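Local coordinates for endo-beta-1,2-glucanase (Talaromyces funiculosus, PDB 6IMV), which hydrolyses internal linkages of beta-1,2-glucans as an endo-acting fungal glycoside hydrolase and holds the disaccharide sophorose in its substrate cleft, at residues S81-S84 with L85-M88; P162-D165 with N166-L170; H304-W307 with K308-E311; V323-N326 with A327-R331; V437-V440 with N441-G445. One frame throughout, in Å; residues are numbered along the deposited sequence.

Contact 1: S81-S84 with L85-M88; sequences SKES and LQVM
Met88 folds its side chain over the carbonyl of Ser84, one turn earlier on the helix that runs from 80 to 94. CB starts against Ser84 O, and CG comes closer still, 3.2 Å from Ser84 O. SD swings outward, 4.1 Å from that same oxygen, before the bend at the last torsion (chi3 -82°) turns the methyl back. CE therefore ends 3.3 Å from Ser84 O and also faces the hydroxyl of Ser84, with OG 3.9 Å from CE. The carbonyl thus carries a lining of methionine carbons while still accepting the backbone bond from Met88 N. Ser84 OG itself is turned to the preceding turn, where it donates to Ser81 O at 2.6 Å, tilted 28° from the carbonyl plane. Ser81 OG accepts from Lys82 NZ at 3.0 Å and is also hydrogen-bonded to Asp165 OD2, while Lys82 NZ makes a salt bridge with Asp434. On another side of the helix Glu83 and Gln86 run alongside each other in the same direction, Glu83 OE2 lying 3.6 Å from Gln86 OE1. Their carboxylate and amide planes stand nearly perpendicular, 84° apart. Lys123 NZ binds Gln86 OE1 and forms a salt bridge with Glu83 OE1, which Tyr127 OH also bonds, while Glu83 OE2 is bonded to Ser58 OG. The chemistry divides along the helix: Lys82 reaches the beta-D-glucopyranose pocket and Ser81 probably supports it through Asp165, whereas the Ser84 hydroxyl is spent on the helix backbone and Met88 lays carbon over the turn that follows.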
loop_
_atom_site.group_PDB
_atom_site.type_symbol
_atom_site.label_atom_id
_atom_site.label_comp_id
_atom_site.label_asym_id
_atom_site.label_seq_id
_atom_site.Cartn_x
_atom_site.Cartn_y
_atom_site.Cartn_z
ATOM N N SER A 81 -7.250 -1.006 3.567
ATOM C CA SER A 81 -5.885 -0.787 3.084
ATOM C C SER A 81 -5.372 -2.007 2.296
ATOM O O SER A 81 -4.767 -1.850 1.225
ATOM C CB SER A 81 -4.980 -0.449 4.245
ATOM O OG SER A 81 -5.267 -1.287 5.359
ATOM N N LYS A 82 -5.626 -3.220 2.798
ATOM C CA LYS A 82 -5.221 -4.451 2.083
ATOM C C LYS A 82 -6.163 -4.685 0.892
ATOM O O LYS A 82 -5.741 -5.095 -0.180
ATOM C CB LYS A 82 -5.207 -5.670 3.015
ATOM C CG LYS A 82 -4.296 -5.531 4.230
ATOM C CD LYS A 82 -4.982 -4.968 5.458
ATOM C CE LYS A 82 -4.003 -4.458 6.495
ATOM N NZ LYS A 82 -3.167 -3.354 5.957
ATOM N N GLU A 83 -7.448 -4.396 1.084
ATOM C CA GLU A 83 -8.426 -4.402 -0.004
ATOM C C GLU A 83 -7.933 -3.550 -1.181
ATOM O O GLU A 83 -8.077 -3.947 -2.316
ATOM C CB GLU A 83 -9.775 -3.888 0.490
ATOM C CG GLU A 83 -10.460 -4.820 1.467
ATOM C CD GLU A 83 -10.980 -6.109 0.864
ATOM O OE1 GLU A 83 -11.914 -6.038 0.034
ATOM O OE2 GLU A 83 -10.451 -7.185 1.229
ATOM N N SER A 84 -7.343 -2.389 -0.886
ATOM C CA SER A 84 -6.865 -1.455 -1.908
ATOM C C SER A 84 -5.765 -2.106 -2.758
ATOM O O SER A 84 -5.750 -1.914 -3.974
ATOM C CB SER A 84 -6.433 -0.128 -1.298
ATOM O OG SER A 84 -5.114 -0.198 -0.799
ATOM N N LEU A 85 -4.901 -2.925 -2.136
ATOM C CA LEU A 85 -3.800 -3.586 -2.846
ATOM C C LEU A 85 -4.344 -4.680 -3.776
ATOM O O LEU A 85 -3.874 -4.823 -4.907
ATOM C CB LEU A 85 -2.785 -4.138 -1.845
ATOM C CG LEU A 85 -2.008 -3.079 -1.056
ATOM C CD1 LEU A 85 -1.166 -3.718 0.041
ATOM C CD2 LEU A 85 -1.129 -2.237 -1.972
ATOM N N GLN A 86 -5.342 -5.424 -3.296
ATOM C CA GLN A 86 -5.984 -6.488 -4.044
ATOM C C GLN A 86 -6.756 -5.890 -5.230
ATOM O O GLN A 86 -6.650 -6.368 -6.360
ATOM C CB GLN A 86 -6.897 -7.268 -3.098
ATOM C CG GLN A 86 -7.638 -8.429 -3.741
ATOM C CD GLN A 86 -8.592 -9.082 -2.771
ATOM O OE1 GLN A 86 -8.973 -8.499 -1.760
ATOM N NE2 GLN A 86 -8.995 -10.302 -3.080
ATOM N N VAL A 87 -7.506 -4.817 -4.970
ATOM C CA VAL A 87 -8.339 -4.187 -5.990
ATOM C C VAL A 87 -7.451 -3.575 -7.082
ATOM O O VAL A 87 -7.753 -3.725 -8.273
ATOM C CB VAL A 87 -9.324 -3.178 -5.366
ATOM C CG1 VAL A 87 -9.950 -2.256 -6.407
ATOM C CG2 VAL A 87 -10.408 -3.902 -4.579
ATOM N N MET A 88 -6.358 -2.914 -6.686
ATOM C CA MET A 88 -5.427 -2.314 -7.650
ATOM C C MET A 88 -4.867 -3.402 -8.578
ATOM O O MET A 88 -4.780 -3.204 -9.793
ATOM C CB MET A 88 -4.276 -1.586 -6.940
ATOM C CG MET A 88 -4.656 -0.215 -6.441
ATOM S SD MET A 88 -3.246 0.719 -5.782
ATOM C CE MET A 88 -3.141 0.033 -4.138
#

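Contact 2: P162-D165 with N166-L170; sequences PGLD and NGELL. With BGC (beta-D-glucopyranose), chain D.
Asn166 reaches back to the carbonyl of Pro162, the N-cap residue of the helix 163-182, and so ties the cap to the first turn by a side-chain-to-backbone bond. This is the tight part of the contact. ND2 of Asn166 donates to Pro162 O at 2.8 Å, almost straight at 171°, with the oxygen in the plane of the amide. The first torsion of Asn166 sets CG beside its own backbone N (chi1 -80°), which folds the amide back toward the cap; ND2 is also bonded to Leu141 O, so two carbonyls fix its rotation. The regular helix bonds begin alongside, Gly167 N to Gly163 O at 2.9 Å. Packing is looser between Leu164 and Glu168, whose side chains cross obliquely and approach only as far as Leu164 CD2 to Glu168 OE2, 3.6 Å. Leu169 adds little more than its CB above Asp165 O. Opposed to this is the sugar side, where Asp165 points its carboxylate into the site instead of along the helix. There it takes one hydroxyl on each oxygen. With an alanine in place of Asp165, the O3 and O4 hydroxyls of the glucose would probably be left without their acceptor and Ser81 without the oxygen it is bonded to, weakening the hold on this sugar. Trp143 NE1 also bonds this glucose. The glucose O4 donates to Asp165 OD1 at 2.6 Å and its O3 to Asp165 OD2 at 2.8 Å, while Pro162 CB lies 3.5 Å from that same O4.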
loop_
_atom_site.group_PDB
_atom_site.type_symbol
_atom_site.label_atom_id
_atom_site.label_comp_id
_atom_site.label_asym_id
_atom_site.label_seq_id
_atom_site.Cartn_x
_atom_site.Cartn_y
_atom_site.Cartn_z
ATOM N N PRO A 162 -11.628 3.948 10.225
ATOM C CA PRO A 162 -10.463 4.757 9.879
ATOM C C PRO A 162 -10.574 5.359 8.473
ATOM O O PRO A 162 -10.892 4.633 7.496
ATOM C CB PRO A 162 -9.356 3.696 9.930
ATOM C CG PRO A 162 -10.012 2.466 9.327
ATOM C CD PRO A 162 -11.469 2.557 9.756
ATOM N N GLY A 163 -10.331 6.667 8.376
ATOM C CA GLY A 163 -10.381 7.376 7.113
ATOM C C GLY A 163 -9.270 6.937 6.162
ATOM O O GLY A 163 -9.499 6.795 4.961
ATOM N N LEU A 164 -8.066 6.716 6.704
ATOM C CA LEU A 164 -6.883 6.476 5.870
ATOM C C LEU A 164 -7.096 5.244 4.979
ATOM O O LEU A 164 -6.943 5.313 3.760
ATOM C CB LEU A 164 -5.657 6.317 6.766
ATOM C CG LEU A 164 -4.312 6.213 6.046
ATOM C CD1 LEU A 164 -3.221 6.877 6.874
ATOM C CD2 LEU A 164 -3.950 4.762 5.754
ATOM N N ASP A 165 -7.431 4.113 5.603
ATOM C CA ASP A 165 -7.549 2.846 4.894
ATOM C C ASP A 165 -8.626 2.962 3.811
ATOM O O ASP A 165 -8.486 2.399 2.732
ATOM C CB ASP A 165 -7.889 1.699 5.845
ATOM C CG ASP A 165 -6.944 1.590 7.019
ATOM O OD1 ASP A 165 -6.992 2.488 7.872
ATOM O OD2 ASP A 165 -6.173 0.618 7.063
ATOM N N ASN A 166 -9.712 3.675 4.134
ATOM C CA ASN A 166 -10.847 3.818 3.232
ATOM C C ASN A 166 -10.460 4.708 2.042
ATOM O O ASN A 166 -10.867 4.435 0.906
ATOM C CB ASN A 166 -12.101 4.280 3.986
ATOM C CG ASN A 166 -12.767 3.108 4.685
ATOM O OD1 ASN A 166 -13.431 2.301 4.042
ATOM N ND2 ASN A 166 -12.539 2.964 5.986
ATOM N N GLY A 167 -9.655 5.743 2.297
ATOM C CA GLY A 167 -9.143 6.595 1.214
ATOM C C GLY A 167 -8.411 5.779 0.161
ATOM O O GLY A 167 -8.602 5.971 -1.052
ATOM N N GLU A 168 -7.587 4.840 0.634
ATOM C CA GLU A 168 -6.818 3.941 -0.236
ATOM C C GLU A 168 -7.765 3.070 -1.071
ATOM O O GLU A 168 -7.581 2.956 -2.281
ATOM C CB GLU A 168 -5.844 3.094 0.583
ATOM C CG GLU A 168 -4.760 3.922 1.252
ATOM C CD GLU A 168 -3.879 3.187 2.249
ATOM O OE1 GLU A 168 -4.309 2.144 2.759
ATOM O OE2 GLU A 168 -2.769 3.664 2.508
ATOM N N LEU A 169 -8.770 2.470 -0.429
ATOM C CA LEU A 169 -9.696 1.575 -1.112
ATOM C C LEU A 169 -10.489 2.324 -2.191
ATOM O O LEU A 169 -10.700 1.800 -3.290
ATOM C CB LEU A 169 -10.635 0.941 -0.083
ATOM C CG LEU A 169 -11.745 0.047 -0.644
ATOM C CD1 LEU A 169 -11.197 -1.036 -1.558
ATOM C CD2 LEU A 169 -12.541 -0.570 0.490
ATOM N N LEU A 170 -10.948 3.537 -1.877
ATOM C CA LEU A 170 -11.884 4.239 -2.746
ATOM C C LEU A 170 -11.241 4.570 -4.099
ATOM O O LEU A 170 -11.868 4.355 -5.149
ATOM C CB LEU A 170 -12.406 5.484 -2.029
ATOM C CG LEU A 170 -13.429 5.179 -0.941
ATOM C CD1 LEU A 170 -13.618 6.373 -0.018
ATOM C CD2 LEU A 170 -14.749 4.749 -1.563
HETATM C C2 BGC D . -2.763 2.654 9.737
HETATM C C3 BGC D . -4.165 2.142 9.424
HETATM C C4 BGC D . -5.044 2.234 10.666
HETATM C C5 BGC D . -5.033 3.680 11.161
HETATM C C6 BGC D . -5.839 3.943 12.413
HETATM C C1 BGC D . -2.845 4.053 10.323
HETATM O O2 BGC D . -2.000 2.753 8.542
HETATM O O3 BGC D . -4.135 0.791 8.975
HETATM O O4 BGC D . -6.368 1.844 10.333
HETATM O O5 BGC D . -3.702 4.083 11.450
HETATM O O6 BGC D . -5.343 3.135 13.456
#

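Contact 3: H304-W307 with K308-E311; sequences HETW and KVLE. With GLC (alpha-D-glucopyranose), chain B.
The indole of Trp307 meets the carboxylate of Glu311 at its edge, with OE2 in the plane of the ring. Glu311 OE2 sits 2.9 Å from Trp307 NE1 and 3.2 Å from Trp307 CD1; the hydrogen bond from NE1 is weak, bent to 128°, consistent with OE2 lying between NE1 and CD1. The ring and carboxylate planes are 45° apart. A second flat group, the imidazole of His304, has Glu305 CG over one face, 3.7 Å above the plane and displaced toward the rim, and C3 of the alpha-D-glucopyranose at its edge. His304 NE2 donates to the glucose O4 at 3.0 Å and makes a weak bond to O3, while ND1 is occupied by Ser302 OG. Asp247 and Glu250 bind the same sugar. The backbone that presents these groups is a 3-10 segment, 304-307, followed by residues with helical backbone angles, held by i-to-i+3 bonds from Val309 N to Thr306 O and from Leu310 N to Trp307 O. It lies in the long connection between strand 290-296 and helix 318-337. A water bridges Glu305 O and Lys308 N, standing in for a direct bond, and accepts from Lys308 N at 2.9 Å. Beyond the rings, Thr306 and Val309 meet through their CG2 methyls, 3.8 Å apart. Lys308 carries its extended chain away to NZ, which forms a salt bridge with Glu252 and also bonds Pro248 O.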
loop_
_atom_site.group_PDB
_atom_site.type_symbol
_atom_site.label_atom_id
_atom_site.label_comp_id
_atom_site.label_asym_id
_atom_site.label_seq_id
_atom_site.Cartn_x
_atom_site.Cartn_y
_atom_site.Cartn_z
ATOM N N HIS A 304 6.060 3.186 3.333
ATOM C CA HIS A 304 4.594 3.058 3.208
ATOM C C HIS A 304 3.929 4.437 3.125
ATOM O O HIS A 304 2.858 4.551 2.543
ATOM C CB HIS A 304 3.990 2.208 4.341
ATOM C CG HIS A 304 3.683 2.979 5.579
ATOM N ND1 HIS A 304 4.655 3.318 6.504
ATOM C CD2 HIS A 304 2.527 3.488 6.049
ATOM C CE1 HIS A 304 4.109 4.012 7.485
ATOM N NE2 HIS A 304 2.809 4.125 7.232
ATOM N N GLU A 305 4.576 5.470 3.688
ATOM C CA GLU A 305 4.019 6.833 3.746
ATOM C C GLU A 305 3.812 7.428 2.341
ATOM O O GLU A 305 3.092 8.414 2.202
ATOM C CB GLU A 305 4.921 7.747 4.584
ATOM C CG GLU A 305 5.016 7.334 6.038
ATOM C CD GLU A 305 6.206 7.914 6.798
ATOM O OE1 GLU A 305 6.771 8.930 6.347
ATOM O OE2 GLU A 305 6.585 7.324 7.829
ATOM N N THR A 306 4.426 6.817 1.316
ATOM C CA THR A 306 4.435 7.299 -0.069
ATOM C C THR A 306 3.307 6.657 -0.900
ATOM O O THR A 306 3.157 6.962 -2.075
ATOM C CB THR A 306 5.829 7.050 -0.665
ATOM O OG1 THR A 306 6.757 7.832 0.090
ATOM C CG2 THR A 306 5.948 7.404 -2.128
ATOM N N TRP A 307 2.486 5.814 -0.257
ATOM C CA TRP A 307 1.390 5.020 -0.844
ATOM C C TRP A 307 0.523 5.818 -1.832
ATOM O O TRP A 307 0.071 5.257 -2.829
ATOM C CB TRP A 307 0.532 4.482 0.301
ATOM C CG TRP A 307 -0.427 3.367 0.021
ATOM C CD1 TRP A 307 -1.507 3.370 -0.812
ATOM C CD2 TRP A 307 -0.473 2.113 0.733
ATOM N NE1 TRP A 307 -2.191 2.187 -0.704
ATOM C CE2 TRP A 307 -1.594 1.401 0.250
ATOM C CE3 TRP A 307 0.316 1.532 1.736
ATOM C CZ2 TRP A 307 -1.925 0.129 0.718
ATOM C CZ3 TRP A 307 -0.017 0.279 2.203
ATOM C CH2 TRP A 307 -1.125 -0.411 1.700
ATOM N N LYS A 308 0.242 7.091 -1.531
ATOM C CA LYS A 308 -0.725 7.885 -2.297
ATOM C C LYS A 308 -0.342 7.963 -3.780
ATOM O O LYS A 308 -1.222 8.054 -4.627
ATOM C CB LYS A 308 -0.880 9.292 -1.713
ATOM C CG LYS A 308 0.320 10.212 -1.892
ATOM C CD LYS A 308 0.260 11.454 -1.033
ATOM C CE LYS A 308 1.340 12.457 -1.374
ATOM N NZ LYS A 308 1.168 13.726 -0.630
ATOM N N VAL A 309 0.960 7.923 -4.093
ATOM C CA VAL A 309 1.429 8.139 -5.469
ATOM C C VAL A 309 1.067 6.931 -6.349
ATOM O O VAL A 309 1.066 7.060 -7.567
ATOM C CB VAL A 309 2.937 8.452 -5.530
ATOM C CG1 VAL A 309 3.304 9.588 -4.594
ATOM C CG2 VAL A 309 3.795 7.225 -5.265
ATOM N N LEU A 310 0.745 5.788 -5.726
ATOM C CA LEU A 310 0.267 4.590 -6.437
ATOM C C LEU A 310 -1.159 4.792 -6.963
ATOM O O LEU A 310 -1.589 4.052 -7.850
ATOM C CB LEU A 310 0.272 3.370 -5.509
ATOM C CG LEU A 310 1.627 2.807 -5.086
ATOM C CD1 LEU A 310 1.442 1.825 -3.939
ATOM C CD2 LEU A 310 2.337 2.129 -6.249
ATOM N N GLU A 311 -1.911 5.722 -6.367
ATOM C CA GLU A 311 -3.370 5.759 -6.549
ATOM C C GLU A 311 -3.842 7.037 -7.261
ATOM O O GLU A 311 -4.912 7.040 -7.809
ATOM C CB GLU A 311 -4.064 5.609 -5.196
ATOM C CG GLU A 311 -3.664 4.337 -4.463
ATOM C CD GLU A 311 -4.706 3.802 -3.499
ATOM O OE1 GLU A 311 -5.937 3.950 -3.782
ATOM O OE2 GLU A 311 -4.297 3.261 -2.465
HETATM C C1 GLC B . -0.780 6.627 11.392
HETATM C C2 GLC B . -1.163 5.760 10.213
HETATM C C3 GLC B . 0.009 5.593 9.264
HETATM C C4 GLC B . 0.470 6.958 8.782
HETATM C C5 GLC B . 0.829 7.816 9.996
HETATM C C6 GLC B . 1.157 9.249 9.585
HETATM O O1 GLC B . 0.191 5.870 12.145
HETATM O O2 GLC B . -1.532 4.470 10.722
HETATM O O3 GLC B . -0.340 4.795 8.134
HETATM O O4 GLC B . 1.568 6.806 7.874
HETATM O O5 GLC B . -0.263 7.864 10.923
HETATM O O6 GLC B . 0.029 9.873 8.965
HETATM O O HOH W 1 1.005 8.701 0.776
#

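Contact 4: V323-N326 with A327-R331; sequences VFQN and AERAR
Arg329 sets CG beside its own backbone N (chi1 -60°) and runs extended from CG to NE, which lays its guanidinium back along the helix against Gln325 and Asn326. Gln325, with CG opposite its backbone N (chi1 -168°), brings that carbon over one face of the group, Gln325 CG to Arg329 NH2 being 3.6 Å. Gln325 CD lies 3.5 Å from Arg329 NH2, with the amide inclined only moderately to the guanidinium, whereas the amide of Asn326 stands steeply across it. Asn326 OD1 comes to the guanidinium edge and takes NE of Arg329 at 2.8 Å, a bond bent to 144°. Asn326 ND2 and Arg329 NH1 are bonded to the carbonyls of Thr294 and Val484, respectively. These are i/i+3 (Asn326-Arg329) and i/i+4 (Gln325-Arg329) pairs along one alpha-helix, 318-337; strand 290-296 packs on Asn326 and Arg329, and helix 387-392 on Phe324, Gln325 and Glu328. A leucine in place of Arg329 would probably leave Asn326 OD1 and the carbonyl of Val484 without their donors and Gln325 CG without the flat group it covers. Farther round, Glu328 forms a two-nitrogen, side-on salt bridge with Arg331: Arg331 NE bonds Glu328 OE1 at 3.0 Å and Arg331 NH2 bonds Glu328 OE2 at 2.9 Å, both on the syn side of the carboxylate. Thr389 OG1 also bonds OE1. A water links Glu328 OE2 to the carbonyl of Phe324, lying 2.8 Å from Phe324 O.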
loop_
_atom_site.group_PDB
_atom_site.type_symbol
_atom_site.label_atom_id
_atom_site.label_comp_id
_atom_site.label_asym_id
_atom_site.label_seq_id
_atom_site.Cartn_x
_atom_site.Cartn_y
_atom_site.Cartn_z
ATOM N N VAL A 323 10.722 16.023 -6.039
ATOM C CA VAL A 323 10.814 15.881 -4.581
ATOM C C VAL A 323 10.766 14.394 -4.210
ATOM O O VAL A 323 11.506 13.939 -3.337
ATOM C CB VAL A 323 9.712 16.686 -3.868
ATOM C CG1 VAL A 323 9.579 16.296 -2.406
ATOM C CG2 VAL A 323 9.959 18.186 -3.999
ATOM N N PHE A 324 9.900 13.632 -4.876
ATOM C CA PHE A 324 9.755 12.209 -4.558
ATOM C C PHE A 324 10.908 11.389 -5.165
ATOM O O PHE A 324 11.277 10.353 -4.605
ATOM C CB PHE A 324 8.366 11.709 -4.962
ATOM C CG PHE A 324 7.315 12.029 -3.928
ATOM C CD1 PHE A 324 6.853 13.323 -3.767
ATOM C CD2 PHE A 324 6.824 11.044 -3.084
ATOM C CE1 PHE A 324 5.883 13.617 -2.816
ATOM C CE2 PHE A 324 5.879 11.344 -2.117
ATOM C CZ PHE A 324 5.392 12.626 -1.997
ATOM N N GLN A 325 11.489 11.852 -6.277
ATOM C CA GLN A 325 12.702 11.229 -6.800
ATOM C C GLN A 325 13.835 11.420 -5.775
ATOM O O GLN A 325 14.572 10.496 -5.474
ATOM C CB GLN A 325 13.078 11.780 -8.180
ATOM C CG GLN A 325 14.165 10.957 -8.866
ATOM C CD GLN A 325 14.363 11.260 -10.334
ATOM O OE1 GLN A 325 13.851 12.226 -10.872
ATOM N NE2 GLN A 325 15.155 10.441 -10.996
ATOM N N ASN A 326 13.962 12.637 -5.238
ATOM C CA ASN A 326 14.950 12.932 -4.200
ATOM C C ASN A 326 14.783 11.964 -3.019
ATOM O O ASN A 326 15.769 11.522 -2.451
ATOM C CB ASN A 326 14.859 14.388 -3.737
ATOM C CG ASN A 326 15.720 15.344 -4.537
ATOM O OD1 ASN A 326 16.213 15.010 -5.616
ATOM N ND2 ASN A 326 15.915 16.541 -3.998
ATOM N N ALA A 327 13.534 11.638 -2.655
ATOM C CA ALA A 327 13.266 10.739 -1.529
ATOM C C ALA A 327 14.028 9.425 -1.720
ATOM O O ALA A 327 14.506 8.845 -0.744
ATOM C CB ALA A 327 11.782 10.485 -1.381
ATOM N N GLU A 328 14.114 8.952 -2.969
ATOM C CA GLU A 328 14.711 7.654 -3.285
ATOM C C GLU A 328 16.233 7.766 -3.363
ATOM O O GLU A 328 16.919 6.787 -3.132
ATOM C CB GLU A 328 14.093 7.077 -4.560
ATOM C CG GLU A 328 12.589 6.901 -4.439
ATOM C CD GLU A 328 12.134 6.297 -3.117
ATOM O OE1 GLU A 328 12.700 5.245 -2.721
ATOM O OE2 GLU A 328 11.228 6.885 -2.483
ATOM N N ARG A 329 16.746 8.955 -3.693
ATOM C CA ARG A 329 18.171 9.237 -3.563
ATOM C C ARG A 329 18.566 9.087 -2.089
ATOM O O ARG A 329 19.549 8.432 -1.761
ATOM C CB ARG A 329 18.511 10.661 -4.023
ATOM C CG ARG A 329 18.175 10.962 -5.475
ATOM C CD ARG A 329 18.456 12.414 -5.801
ATOM N NE ARG A 329 17.611 12.897 -6.876
ATOM C CZ ARG A 329 17.824 12.654 -8.160
ATOM N NH1 ARG A 329 18.850 11.897 -8.523
ATOM N NH2 ARG A 329 17.011 13.170 -9.064
ATOM N N ALA A 330 17.759 9.704 -1.213
ATOM C CA ALA A 330 17.989 9.671 0.218
ATOM C C ALA A 330 17.809 8.248 0.763
ATOM O O ALA A 330 18.622 7.778 1.572
ATOM C CB ALA A 330 17.060 10.650 0.894
ATOM N N ARG A 331 16.761 7.548 0.311
ATOM C CA ARG A 331 16.400 6.251 0.912
ATOM C C ARG A 331 17.485 5.218 0.588
ATOM O O ARG A 331 17.937 4.487 1.488
ATOM C CB ARG A 331 15.016 5.776 0.445
ATOM C CG ARG A 331 14.332 4.781 1.376
ATOM C CD ARG A 331 13.084 4.137 0.774
ATOM N NE ARG A 331 12.132 5.088 0.210
ATOM C CZ ARG A 331 11.331 5.882 0.920
ATOM N NH1 ARG A 331 11.285 5.784 2.241
ATOM N NH2 ARG A 331 10.603 6.799 0.300
HETATM O O HOH W 2 9.631 8.451 -3.483
#

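Contact 5: V437-V440 with N441-G445; sequences VSTV and NAILG
Val440 and Leu444 form an apolar pair at the C-terminal end of helix 433-443, Leu444 lying just past it. Their side chains lie side by side and point the same way, with Val440 CG1 4.1 Å from Leu444 CD1. The leucine also rests CG on the backbone, 3.4 Å from Val440 O, because its first torsion turns CG beside the backbone N (chi1 -65°). Ile443 does much the same one residue earlier, its CG1 3.5 Å from Thr439 O, and Ala442 places its methyl over the same Thr439 O. Asn441 crosses Val437, with Asn441 ND2 3.7 Å from Val437 CG1. Val440 and Ile443 also meet helix 30-41, while Ala442 packs on helix 387-392. In the polar group, Asn441 ND2 is hydrogen-bonded to Leu85 O on helix 80-94, joining the two helices. Ser438 OG, by contrast, bonds Asp434 O in the previous turn of its own helix. Backbone bonds make up the third group. Asn441 N, Ala442 N, Ile443 N and Leu444 N each reach the carbonyl four residues back. They are unequal in direction: the bond from Ile443 N is nearly collinear with the carbonyl of Thr439, whereas Asn441 N approaches Val437 O from above the carbonyl plane, 38° out of it. At the far end Gly445 N bonds back to Ala442 O at 3.0 Å, and Gly445 adopts the positive phi (89°) that favours glycine, ending the helix in a Schellman motif.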
loop_
_atom_site.group_PDB
_atom_site.type_symbol
_atom_site.label_atom_id
_atom_site.label_comp_id
_atom_site.label_asym_id
_atom_site.label_seq_id
_atom_site.Cartn_x
_atom_site.Cartn_y
_atom_site.Cartn_z
ATOM N N VAL A 437 2.496 -7.139 -1.914
ATOM C CA VAL A 437 1.691 -6.748 -3.063
ATOM C C VAL A 437 1.736 -5.226 -3.250
ATOM O O VAL A 437 1.327 -4.736 -4.308
ATOM C CB VAL A 437 0.257 -7.295 -2.946
ATOM C CG1 VAL A 437 -0.604 -6.934 -4.153
ATOM C CG2 VAL A 437 0.278 -8.794 -2.736
ATOM N N SER A 438 2.256 -4.488 -2.255
ATOM C CA SER A 438 2.651 -3.084 -2.451
ATOM C C SER A 438 3.706 -3.005 -3.574
ATOM O O SER A 438 3.606 -2.197 -4.497
ATOM C CB SER A 438 3.181 -2.485 -1.172
ATOM O OG SER A 438 4.150 -3.353 -0.589
ATOM N N THR A 439 4.719 -3.873 -3.479
ATOM C CA THR A 439 5.795 -3.953 -4.442
ATOM C C THR A 439 5.238 -4.368 -5.809
ATOM O O THR A 439 5.570 -3.769 -6.822
ATOM C CB THR A 439 6.891 -4.915 -3.979
ATOM O OG1 THR A 439 7.274 -4.502 -2.666
ATOM C CG2 THR A 439 8.082 -4.921 -4.915
ATOM N N VAL A 440 4.372 -5.379 -5.815
ATOM C CA VAL A 440 3.735 -5.833 -7.047
ATOM C C VAL A 440 3.040 -4.640 -7.719
ATOM O O VAL A 440 3.242 -4.402 -8.918
ATOM C CB VAL A 440 2.771 -7.004 -6.799
ATOM C CG1 VAL A 440 1.924 -7.307 -8.035
ATOM C CG2 VAL A 440 3.522 -8.242 -6.333
ATOM N N ASN A 441 2.262 -3.878 -6.944
ATOM C CA ASN A 441 1.491 -2.752 -7.489
ATOM C C ASN A 441 2.436 -1.667 -8.027
ATOM O O ASN A 441 2.125 -1.022 -9.025
ATOM C CB ASN A 441 0.465 -2.230 -6.480
ATOM C CG ASN A 441 -0.837 -2.993 -6.565
ATOM O OD1 ASN A 441 -1.415 -3.099 -7.648
ATOM N ND2 ASN A 441 -1.299 -3.538 -5.448
ATOM N N ALA A 442 3.606 -1.495 -7.402
ATOM C CA ALA A 442 4.621 -0.564 -7.910
ATOM C C ALA A 442 5.215 -1.070 -9.242
ATOM O O ALA A 442 5.423 -0.294 -10.164
ATOM C CB ALA A 442 5.678 -0.331 -6.864
ATOM N N ILE A 443 5.487 -2.375 -9.335
ATOM C CA ILE A 443 5.994 -2.998 -10.570
ATOM C C ILE A 443 5.002 -2.761 -11.722
ATOM O O ILE A 443 5.423 -2.539 -12.839
ATOM C CB ILE A 443 6.282 -4.497 -10.350
ATOM C CG1 ILE A 443 7.557 -4.708 -9.530
ATOM C CG2 ILE A 443 6.313 -5.263 -11.668
ATOM C CD1 ILE A 443 7.717 -6.107 -8.967
ATOM N N LEU A 444 3.693 -2.774 -11.430
ATOM C CA LEU A 444 2.624 -2.586 -12.445
ATOM C C LEU A 444 2.383 -1.098 -12.751
ATOM O O LEU A 444 1.536 -0.774 -13.579
ATOM C CB LEU A 444 1.336 -3.241 -11.932
ATOM C CG LEU A 444 1.397 -4.758 -11.788
ATOM C CD1 LEU A 444 0.132 -5.283 -11.138
ATOM C CD2 LEU A 444 1.616 -5.421 -13.143
ATOM N N GLY A 445 3.110 -0.209 -12.068
ATOM C CA GLY A 445 3.116 1.217 -12.344
ATOM C C GLY A 445 2.047 1.978 -11.570
ATOM O O GLY A 445 1.709 3.096 -11.942
#

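Overall arrangement
Along the chain the five contacts come in series: contact 1 on helix 80-94, contact 2 at the start of helix 163-182, contact 3 in the connection before helix 318-337, contact 4 on that helix and contact 5 at the end of helix 433-443. Contact 1 touches contacts 2, 3 and 5, with centres 10 to 12 Å away, and contact 3 also touches contacts 2 and 5. Contact 4 lies farther out, about 25 Å from contacts 1 and 2 between centres, and touches only contact 3. Contacts 2 and 3 touch the linked glucoses and contact 1 a bound glucose through Lys82, while contacts 4 and 5 stand behind; the many helices are consistent with an alpha/alpha-barrel glycoside hydrolase.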